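Local structure of hydroquinone dioxygenase large subunit (Pseudomonas sp., 4ZXA) at the interface of chains B and A. The protein forms, with a small subunit, an Fe2+-dependent hydroquinone 1,2-dioxygenase, and carries a cupin-type metal site holding cadmium here, beside bound 4-hydroxybenzonitrile. Residues are numbered along the deposited sequence; one frame, centred on the assembly and turned at random. Chains: chain A, Hydroquinone dioxygenase large subunit; chain B, Hydroquinone dioxygenase small subunit.

The interface of chains B and A. Residues chain B 10-14; chain A 193-194, 196-197, 267-269, 291, 309, 312.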
# COMPACT_ATOMS: atom_id res chain seq x y z
N VAL B 10 18.68 19.17 8.39
CA VAL B 10 17.58 18.60 9.15
C VAL B 10 16.98 19.71 10.01
O VAL B 10 17.68 20.30 10.82
CB VAL B 10 18.04 17.42 10.04
CG1 VAL B 10 16.91 16.95 10.92
CG2 VAL B 10 18.58 16.28 9.19
N ASN B 11 15.69 19.98 9.82
CA ASN B 11 15.03 20.99 10.62
C ASN B 11 13.81 20.44 11.38
O ASN B 11 12.73 20.26 10.83
CB ASN B 11 14.64 22.19 9.75
CG ASN B 11 15.84 22.80 9.04
OD1 ASN B 11 16.65 23.51 9.66
ND2 ASN B 11 15.97 22.54 7.74
N THR B 12 14.02 20.16 12.66
CA THR B 12 12.94 19.71 13.52
C THR B 12 12.12 20.94 13.95
O THR B 12 12.59 21.79 14.73
CB THR B 12 13.47 18.94 14.74
OG1 THR B 12 14.20 17.78 14.29
CG2 THR B 12 12.32 18.52 15.65
N VAL B 13 10.90 21.04 13.44
CA VAL B 13 10.13 22.25 13.67
C VAL B 13 9.48 22.26 15.04
O VAL B 13 8.58 21.47 15.32
CB VAL B 13 9.09 22.43 12.57
CG1 VAL B 13 8.18 23.60 12.89
CG2 VAL B 13 9.81 22.65 11.24
N PHE B 14 9.96 23.14 15.92
CA PHE B 14 9.28 23.39 17.18
C PHE B 14 8.59 24.75 17.10
O PHE B 14 9.02 25.61 16.34
CB PHE B 14 10.25 23.38 18.36
CG PHE B 14 10.98 22.09 18.53
CD1 PHE B 14 10.32 20.95 18.96
CD2 PHE B 14 12.34 22.01 18.28
CE1 PHE B 14 10.99 19.76 19.13
CE2 PHE B 14 13.03 20.82 18.44
CZ PHE B 14 12.35 19.69 18.87
N GLN A 193 17.07 12.00 11.70
CA GLN A 193 16.08 13.05 11.44
C GLN A 193 15.79 13.90 12.67
O GLN A 193 14.87 14.71 12.67
CB GLN A 193 14.80 12.49 10.82
CG GLN A 193 14.98 12.02 9.37
CD GLN A 193 13.66 11.85 8.60
OE1 GLN A 193 12.57 12.05 9.13
NE2 GLN A 193 13.78 11.49 7.34
N PHE A 194 16.57 13.71 13.72
CA PHE A 194 16.51 14.58 14.88
C PHE A 194 17.90 15.15 15.18
O PHE A 194 18.14 15.69 16.26
CB PHE A 194 15.95 13.85 16.11
CG PHE A 194 14.47 13.54 16.02
CD1 PHE A 194 13.57 14.51 15.61
CD2 PHE A 194 13.99 12.27 16.33
CE1 PHE A 194 12.21 14.23 15.53
CE2 PHE A 194 12.62 11.99 16.24
CZ PHE A 194 11.73 12.96 15.83
N ASP A 196 19.36 17.71 14.69
CA ASP A 196 19.47 19.13 15.03
C ASP A 196 18.88 19.44 16.39
O ASP A 196 18.87 20.60 16.81
CB ASP A 196 18.76 19.99 13.98
CG ASP A 196 17.26 19.72 13.90
OD1 ASP A 196 16.89 18.53 13.99
OD2 ASP A 196 16.46 20.67 13.76
N VAL A 197 18.36 18.43 17.08
CA VAL A 197 17.73 18.64 18.39
C VAL A 197 18.75 18.80 19.53
O VAL A 197 19.65 17.99 19.68
CB VAL A 197 16.76 17.48 18.70
CG1 VAL A 197 16.29 17.51 20.16
CG2 VAL A 197 15.60 17.52 17.74
N MET A 267 4.09 17.52 19.20
CA MET A 267 5.16 18.28 19.84
C MET A 267 6.16 18.88 18.86
O MET A 267 6.68 19.98 19.10
CB MET A 267 5.87 17.45 20.93
CG MET A 267 5.02 17.27 22.17
SD MET A 267 5.87 16.41 23.51
CE MET A 267 6.50 14.98 22.67
N SER A 268 6.44 18.17 17.78
CA SER A 268 7.32 18.69 16.73
C SER A 268 6.78 18.37 15.35
O SER A 268 6.08 17.38 15.16
CB SER A 268 8.73 18.11 16.86
OG SER A 268 8.88 16.98 16.04
N ASP A 269 7.11 19.22 14.38
CA ASP A 269 6.78 18.98 12.99
C ASP A 269 5.28 18.86 12.75
O ASP A 269 4.50 19.65 13.29
CB ASP A 269 7.57 17.77 12.48
CG ASP A 269 9.07 17.99 12.60
OD1 ASP A 269 9.60 18.82 11.82
OD2 ASP A 269 9.73 17.38 13.48
N ALA A 291 3.01 21.60 15.25
CA ALA A 291 3.66 21.72 16.56
C ALA A 291 2.79 22.52 17.52
O ALA A 291 2.38 23.66 17.23
CB ALA A 291 5.04 22.36 16.41
N LYS A 309 8.26 13.73 7.91
CA LYS A 309 9.48 13.74 8.71
C LYS A 309 9.23 13.10 10.07
O LYS A 309 8.20 13.34 10.68
CB LYS A 309 10.01 15.17 8.92
CG LYS A 309 11.14 15.22 9.93
CD LYS A 309 11.73 16.62 10.09
CE LYS A 309 12.85 16.68 11.15
NZ LYS A 309 12.35 16.49 12.54
N MET A 312 7.76 14.31 16.75
CA MET A 312 7.53 13.96 18.14
C MET A 312 6.06 14.11 18.44
O MET A 312 5.52 15.22 18.35
CB MET A 312 8.37 14.84 19.05
CG MET A 312 9.85 14.82 18.71
SD MET A 312 10.78 15.71 19.97
CE MET A 312 12.47 15.32 19.46
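B:Thr12 shows how an extended N-terminal segment can be anchored in large part by one small polar residue gripped through both backbone and side chain. The carboxylate of A:Asp196 bridges the two, each oxygen using its syn lone pair. OD2 accepts B:Thr12 N at 2.7 Å in a nearly straight bond. OD1 accepts the hydroxyl B:Thr12 OG1 at 2.8 Å. The fork fits two torsions: B:Thr12 keeps OG1 beside its own backbone N (chi1 -60°), and A:Asp196 takes the crowded position between its backbone N and carbonyl carbon (chi1 63°).

B:Thr12 OG1 also receives the amine NZ of A:Lys309 at 2.9 Å, so it both donates and accepts; the A:Phe194 ring turns its edge to it. A:Lys309 runs extended and bends only at chi4 (-69°), its tip also forming a salt bridge within chain A, NZ to A:Asp269 OD2, 2.9 Å. From the opposite carboxylate face, second-shell A:Ser268 OG, which accepts A:Met312 N, donates to that oxygen and probably helps fix the rotation of A:Asp269.

Both backbone polar groups of B:Val13 are held by A:Asp269. B:Val13 N reaches OD1 at 3.0 Å, from the same face as A:Ser268 OG, opposite the lysine. A:Asp269 N bonds B:Val13 O at 2.9 Å, on a carbonyl lone pair.

Apolar packing flanks this centre. B:Phe14 CE1 lies 3.6 Å from A:Ser268 CB, A:Val197 CG2 packs on B:Thr12 CB and B:Phe14 CZ, and B:Val10 CG1 leans over A:Gln193 and A:Asp196.

Joining the dioxygenase's two subunits, the small subunit's loop before strand 24-27 crosses large-subunit loops between strands 262-266 and 270-277, between 301-307 and 310-318, and after 3-10 helix 192-194.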